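Local coordinates for periplasmic cell division protein (SufI) (Aquifex aeolicus, PDB 6SYY), which probably oxidises its substrates as a laccase-like multicopper oxidase, with a methionine-rich loop that has a role in catalysis, at residues A310-N324 / D357-D371. Sequence-based numbering, arbitrary orientation.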
loop_
_atom_site.group_PDB
_atom_site.type_symbol
_atom_site.label_atom_id
_atom_site.label_comp_id
_atom_site.label_asym_id
_atom_site.label_seq_id
_atom_site.Cartn_x
_atom_site.Cartn_y
_atom_site.Cartn_z
ATOM N N ALA A 310 -4.489 -27.182 9.209
ATOM C CA ALA A 310 -3.975 -27.310 10.561
ATOM C C ALA A 310 -4.946 -28.095 11.436
ATOM O O ALA A 310 -6.126 -28.254 11.117
ATOM C CB ALA A 310 -3.721 -25.923 11.163
ATOM N N SER A 311 -4.428 -28.588 12.552
ATOM C CA SER A 311 -5.235 -29.269 13.549
ATOM C C SER A 311 -5.591 -28.299 14.664
ATOM O O SER A 311 -4.890 -27.313 14.900
ATOM C CB SER A 311 -4.491 -30.473 14.126
ATOM O OG SER A 311 -4.030 -31.321 13.090
ATOM N N VAL A 312 -6.700 -28.583 15.346
ATOM C CA VAL A 312 -7.029 -27.814 16.536
ATOM C C VAL A 312 -5.857 -27.895 17.504
ATOM O O VAL A 312 -5.240 -28.956 17.673
ATOM C CB VAL A 312 -8.332 -28.330 17.166
ATOM C CG1 VAL A 312 -8.655 -27.560 18.441
ATOM C CG2 VAL A 312 -9.473 -28.219 16.167
ATOM N N ASN A 313 -5.519 -26.754 18.102
ATOM C CA ASN A 313 -4.412 -26.493 19.031
ATOM C C ASN A 313 -3.112 -26.189 18.299
ATOM O O ASN A 313 -2.104 -25.935 18.962
ATOM C CB ASN A 313 -4.159 -27.630 20.035
ATOM C CG ASN A 313 -5.336 -27.862 20.951
ATOM O OD1 ASN A 313 -6.097 -26.939 21.249
ATOM N ND2 ASN A 313 -5.494 -29.097 21.404
ATOM N N ASP A 314 -3.093 -26.203 16.970
ATOM C CA ASP A 314 -1.896 -25.778 16.262
ATOM C C ASP A 314 -1.693 -24.275 16.409
ATOM O O ASP A 314 -2.647 -23.499 16.510
ATOM C CB ASP A 314 -1.980 -26.141 14.780
ATOM C CG ASP A 314 -1.740 -27.615 14.527
ATOM O OD1 ASP A 314 -1.452 -28.349 15.495
ATOM O OD2 ASP A 314 -1.837 -28.040 13.359
ATOM N N VAL A 315 -0.427 -23.870 16.427
ATOM C CA VAL A 315 -0.048 -22.465 16.350
ATOM C C VAL A 315 0.724 -22.263 15.055
ATOM O O VAL A 315 1.681 -22.994 14.771
ATOM C CB VAL A 315 0.775 -22.019 17.573
ATOM C CG1 VAL A 315 -0.131 -21.911 18.789
ATOM C CG2 VAL A 315 1.912 -22.991 17.846
ATOM N N ILE A 316 0.285 -21.298 14.256
ATOM C CA ILE A 316 0.906 -20.999 12.973
ATOM C C ILE A 316 1.549 -19.627 13.089
ATOM O O ILE A 316 0.876 -18.647 13.434
ATOM C CB ILE A 316 -0.109 -21.052 11.822
ATOM C CG1 ILE A 316 -0.473 -22.505 11.499
ATOM C CG2 ILE A 316 0.457 -20.386 10.583
ATOM C CD1 ILE A 316 -1.530 -23.091 12.377
ATOM N N LYS A 317 2.851 -19.559 12.823
ATOM C CA LYS A 317 3.619 -18.327 12.959
ATOM C C LYS A 317 3.703 -17.631 11.607
ATOM O O LYS A 317 4.281 -18.177 10.661
ATOM C CB LYS A 317 5.022 -18.611 13.497
ATOM C CG LYS A 317 5.070 -19.046 14.962
ATOM C CD LYS A 317 6.476 -19.483 15.389
ATOM C CE LYS A 317 6.947 -20.708 14.608
ATOM N NZ LYS A 317 8.240 -21.261 15.108
ATOM N N LEU A 318 3.116 -16.440 11.514
ATOM C CA LEU A 318 3.381 -15.557 10.381
ATOM C C LEU A 318 4.781 -14.987 10.550
ATOM O O LEU A 318 5.010 -14.115 11.396
ATOM C CB LEU A 318 2.347 -14.442 10.295
ATOM C CG LEU A 318 2.694 -13.403 9.227
ATOM C CD1 LEU A 318 2.571 -14.009 7.840
ATOM C CD2 LEU A 318 1.834 -12.161 9.355
ATOM N N TYR A 319 5.721 -15.485 9.759
ATOM C CA TYR A 319 7.137 -15.270 9.999
ATOM C C TYR A 319 7.757 -14.480 8.857
ATOM O O TYR A 319 7.424 -14.693 7.688
ATOM C CB TYR A 319 7.858 -16.605 10.162
ATOM C CG TYR A 319 9.218 -16.473 10.783
ATOM C CD1 TYR A 319 9.367 -16.389 12.164
ATOM C CD2 TYR A 319 10.360 -16.436 9.992
ATOM C CE1 TYR A 319 10.618 -16.268 12.738
ATOM C CE2 TYR A 319 11.614 -16.316 10.556
ATOM C CZ TYR A 319 11.738 -16.232 11.926
ATOM O OH TYR A 319 12.991 -16.113 12.478
ATOM N N ASN A 320 8.658 -13.565 9.208
ATOM C CA ASN A 320 9.396 -12.772 8.236
ATOM C C ASN A 320 10.799 -13.340 8.102
ATOM O O ASN A 320 11.548 -13.388 9.083
ATOM C CB ASN A 320 9.461 -11.303 8.650
ATOM C CG ASN A 320 10.246 -10.461 7.662
ATOM O OD1 ASN A 320 9.763 -10.154 6.575
ATOM N ND2 ASN A 320 11.464 -10.095 8.033
ATOM N N PHE A 321 11.145 -13.770 6.903
ATOM C CA PHE A 321 12.471 -14.263 6.574
ATOM C C PHE A 321 13.309 -13.145 5.975
ATOM O O PHE A 321 12.773 -12.105 5.580
ATOM C CB PHE A 321 12.365 -15.434 5.594
ATOM C CG PHE A 321 11.879 -16.705 6.228
ATOM C CD1 PHE A 321 12.742 -17.491 6.981
ATOM C CD2 PHE A 321 10.564 -17.117 6.076
ATOM C CE1 PHE A 321 12.303 -18.662 7.569
ATOM C CE2 PHE A 321 10.121 -18.289 6.663
ATOM C CZ PHE A 321 10.991 -19.061 7.409
ATOM N N PRO A 322 14.634 -13.302 5.928
ATOM C CA PRO A 322 15.477 -12.268 5.308
ATOM C C PRO A 322 15.040 -11.963 3.882
ATOM O O PRO A 322 14.905 -12.860 3.047
ATOM C CB PRO A 322 16.876 -12.887 5.354
ATOM C CG PRO A 322 16.836 -13.769 6.563
ATOM C CD PRO A 322 15.439 -14.325 6.620
ATOM N N HIS A 323 14.806 -10.675 3.608
ATOM C CA HIS A 323 14.236 -10.275 2.327
ATOM C C HIS A 323 15.245 -10.311 1.189
ATOM O O HIS A 323 14.836 -10.359 0.023
ATOM C CB HIS A 323 13.614 -8.879 2.430
ATOM C CG HIS A 323 14.563 -7.818 2.893
ATOM N ND1 HIS A 323 15.645 -7.406 2.144
ATOM C CD2 HIS A 323 14.583 -7.072 4.024
ATOM C CE1 HIS A 323 16.294 -6.459 2.797
ATOM N NE2 HIS A 323 15.670 -6.236 3.940
ATOM N N ASN A 324 16.543 -10.281 1.499
ATOM C CA ASN A 324 17.621 -10.441 0.524
ATOM C C ASN A 324 17.558 -9.412 -0.604
ATOM O O ASN A 324 18.083 -9.646 -1.696
ATOM C CB ASN A 324 17.634 -11.861 -0.053
ATOM C CG ASN A 324 17.923 -12.911 1.003
ATOM O OD1 ASN A 324 18.669 -12.663 1.951
ATOM N ND2 ASN A 324 17.329 -14.091 0.848
ATOM N N ASP A 357 18.033 -3.092 8.130
ATOM C CA ASP A 357 18.090 -4.404 8.753
ATOM C C ASP A 357 17.628 -5.468 7.765
ATOM O O ASP A 357 16.788 -5.209 6.899
ATOM C CB ASP A 357 17.229 -4.407 10.035
ATOM C CG ASP A 357 16.906 -5.793 10.532
ATOM O OD1 ASP A 357 15.972 -6.419 9.990
ATOM O OD2 ASP A 357 17.588 -6.261 11.467
ATOM N N ASN A 358 18.194 -6.674 7.897
ATOM C CA ASN A 358 17.841 -7.813 7.053
ATOM C C ASN A 358 17.573 -9.051 7.901
ATOM O O ASN A 358 17.833 -10.179 7.473
ATOM C CB ASN A 358 18.942 -8.095 6.025
ATOM C CG ASN A 358 18.483 -9.017 4.899
ATOM O OD1 ASN A 358 17.286 -9.173 4.648
ATOM N ND2 ASN A 358 19.439 -9.634 4.217
ATOM N N SER A 359 17.047 -8.859 9.107
ATOM C CA SER A 359 16.898 -9.946 10.059
ATOM C C SER A 359 15.573 -10.678 9.862
ATOM O O SER A 359 14.675 -10.226 9.147
ATOM C CB SER A 359 17.011 -9.418 11.491
ATOM O OG SER A 359 16.050 -8.408 11.744
ATOM N N GLU A 360 15.467 -11.838 10.504
ATOM C CA GLU A 360 14.249 -12.631 10.507
ATOM C C GLU A 360 13.595 -12.558 11.880
ATOM O O GLU A 360 14.277 -12.435 12.903
ATOM C CB GLU A 360 14.530 -14.089 10.135
ATOM C CG GLU A 360 15.534 -14.790 11.025
ATOM C CD GLU A 360 15.727 -16.245 10.640
ATOM O OE1 GLU A 360 15.601 -16.567 9.439
ATOM O OE2 GLU A 360 15.996 -17.070 11.537
ATOM N N PHE A 361 12.267 -12.631 11.894
ATOM C CA PHE A 361 11.509 -12.424 13.120
ATOM C C PHE A 361 10.055 -12.787 12.879
ATOM O O PHE A 361 9.556 -12.686 11.754
ATOM C CB PHE A 361 11.611 -10.970 13.599
ATOM C CG PHE A 361 11.311 -9.962 12.528
ATOM C CD1 PHE A 361 12.333 -9.402 11.781
ATOM C CD2 PHE A 361 10.008 -9.575 12.265
ATOM C CE1 PHE A 361 12.060 -8.475 10.792
ATOM C CE2 PHE A 361 9.731 -8.659 11.269
ATOM C CZ PHE A 361 10.759 -8.103 10.538
ATOM N N GLU A 362 9.377 -13.190 13.950
ATOM C CA GLU A 362 7.953 -13.473 13.859
ATOM C C GLU A 362 7.165 -12.172 13.764
ATOM O O GLU A 362 7.437 -11.211 14.488
ATOM C CB GLU A 362 7.501 -14.286 15.072
ATOM C CG GLU A 362 6.005 -14.544 15.143
ATOM C CD GLU A 362 5.643 -15.524 16.240
ATOM O OE1 GLU A 362 6.465 -16.420 16.527
ATOM O OE2 GLU A 362 4.545 -15.397 16.820
ATOM N N VAL A 363 6.198 -12.136 12.851
ATOM C CA VAL A 363 5.298 -10.989 12.748
ATOM C C VAL A 363 4.049 -11.189 13.596
ATOM O O VAL A 363 3.599 -10.268 14.284
ATOM C CB VAL A 363 4.934 -10.735 11.272
ATOM C CG1 VAL A 363 3.897 -9.636 11.169
ATOM C CG2 VAL A 363 6.175 -10.381 10.471
ATOM N N MET A 364 3.490 -12.395 13.580
ATOM C CA MET A 364 2.194 -12.633 14.192
ATOM C C MET A 364 1.999 -14.133 14.382
ATOM O O MET A 364 2.600 -14.952 13.681
ATOM C CB MET A 364 1.083 -12.033 13.329
ATOM C CG MET A 364 -0.278 -12.033 13.956
ATOM S SD MET A 364 -1.496 -11.460 12.772
ATOM C CE MET A 364 -2.980 -12.076 13.551
ATOM N N GLU A 365 1.148 -14.481 15.344
ATOM C CA GLU A 365 0.857 -15.868 15.678
ATOM C C GLU A 365 -0.634 -16.128 15.524
ATOM O O GLU A 365 -1.460 -15.364 16.036
ATOM C CB GLU A 365 1.313 -16.186 17.105
ATOM C CG GLU A 365 0.601 -17.351 17.754
ATOM C CD GLU A 365 0.945 -17.482 19.224
ATOM O OE1 GLU A 365 2.137 -17.327 19.566
ATOM O OE2 GLU A 365 0.025 -17.725 20.037
ATOM N N PHE A 366 -0.974 -17.196 14.811
ATOM C CA PHE A 366 -2.348 -17.664 14.688
ATOM C C PHE A 366 -2.520 -18.930 15.513
ATOM O O PHE A 366 -1.690 -19.842 15.441
ATOM C CB PHE A 366 -2.713 -17.942 13.230
ATOM C CG PHE A 366 -2.718 -16.723 12.368
ATOM C CD1 PHE A 366 -3.818 -15.883 12.344
ATOM C CD2 PHE A 366 -1.624 -16.416 11.576
ATOM C CE1 PHE A 366 -3.827 -14.758 11.547
ATOM C CE2 PHE A 366 -1.624 -15.289 10.778
ATOM C CZ PHE A 366 -2.729 -14.459 10.765
ATOM N N ARG A 367 -3.594 -18.982 16.291
ATOM C CA ARG A 367 -3.906 -20.129 17.132
ATOM C C ARG A 367 -5.193 -20.746 16.609
ATOM O O ARG A 367 -6.263 -20.136 16.703
ATOM C CB ARG A 367 -4.052 -19.712 18.592
ATOM C CG ARG A 367 -2.948 -18.799 19.099
ATOM C CD ARG A 367 -3.493 -17.873 20.172
ATOM N NE ARG A 367 -2.448 -17.282 20.999
ATOM C CZ ARG A 367 -2.686 -16.645 22.141
ATOM N NH1 ARG A 367 -3.933 -16.525 22.581
ATOM N NH2 ARG A 367 -1.684 -16.132 22.844
ATOM N N VAL A 368 -5.085 -21.945 16.046
ATOM C CA VAL A 368 -6.247 -22.698 15.588
ATOM C C VAL A 368 -6.950 -23.280 16.808
ATOM O O VAL A 368 -6.615 -24.376 17.268
ATOM C CB VAL A 368 -5.833 -23.794 14.590
ATOM C CG1 VAL A 368 -7.053 -24.503 14.031
ATOM C CG2 VAL A 368 -5.009 -23.190 13.470
ATOM N N THR A 369 -7.928 -22.549 17.341
ATOM C CA THR A 369 -8.535 -22.899 18.619
ATOM C C THR A 369 -9.836 -23.679 18.493
ATOM O O THR A 369 -10.238 -24.336 19.461
ATOM C CB THR A 369 -8.795 -21.631 19.445
ATOM O OG1 THR A 369 -9.546 -20.695 18.662
ATOM C CG2 THR A 369 -7.478 -20.986 19.867
ATOM N N LYS A 370 -10.497 -23.634 17.338
ATOM C CA LYS A 370 -11.809 -24.246 17.184
ATOM C C LYS A 370 -11.894 -24.982 15.858
ATOM O O LYS A 370 -11.343 -24.531 14.849
ATOM C CB LYS A 370 -12.933 -23.201 17.250
ATOM C CG LYS A 370 -13.122 -22.567 18.609
ATOM C CD LYS A 370 -14.266 -21.568 18.582
ATOM C CE LYS A 370 -15.544 -22.218 18.080
ATOM N NZ LYS A 370 -16.695 -21.275 18.107
ATOM N N ASP A 371 -12.598 -26.110 15.867
ATOM C CA ASP A 371 -12.966 -26.791 14.641
ATOM C C ASP A 371 -14.177 -26.101 14.014
ATOM O O ASP A 371 -14.818 -25.237 14.618
ATOM C CB ASP A 371 -13.263 -28.265 14.915
ATOM C CG ASP A 371 -12.928 -29.162 13.734
ATOM O OD1 ASP A 371 -12.781 -28.643 12.607
ATOM O OD2 ASP A 371 -12.815 -30.392 13.938
HETATM O O HOH W 1 13.784 -9.114 6.754
#
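The Tyr319 ring lies across the backbone of strand 361-370, with the carbonyl O of Phe361 over the centre of one face. Swung away from its own amide N (chi1 -164°), the ring reaches along the sheet to Glu360, where its OH sits 3.2 Å from Glu360 CG and the ring and carboxylate planes stand 84° apart. Replacing the ring with an alanine side chain is likely to strip the peptide after Phe361 of its aromatic cover and take away the hydroxyl against which Glu360 CG rests. On the other sheet face, Asn320 CB makes a CH-pi contact over the Phe361 ring, 4.0 Å from its centroid, while the amide, turned 31° from the ring, is held by Arg262 through OD1. The two strands form an antiparallel ladder in the second cupredoxin domain, interrupted by a classic beta bulge: Leu318 O accepts from both Val363 N (2.7 Å) and Met364 N (3.2 Å), and Leu318 CD2 packs on Val363 CG1. Farther along, Ile316 CD1 meets Val368 CG2 at 3.6 Å. At the opposite end, Asn358 OD1 sits over the His323 ring and accepts a weak hydrogen bond from His323 N, while His323 ND1 bonds to Leu325 N; the His323 side chain lies about 13 Å from a bound copper ion.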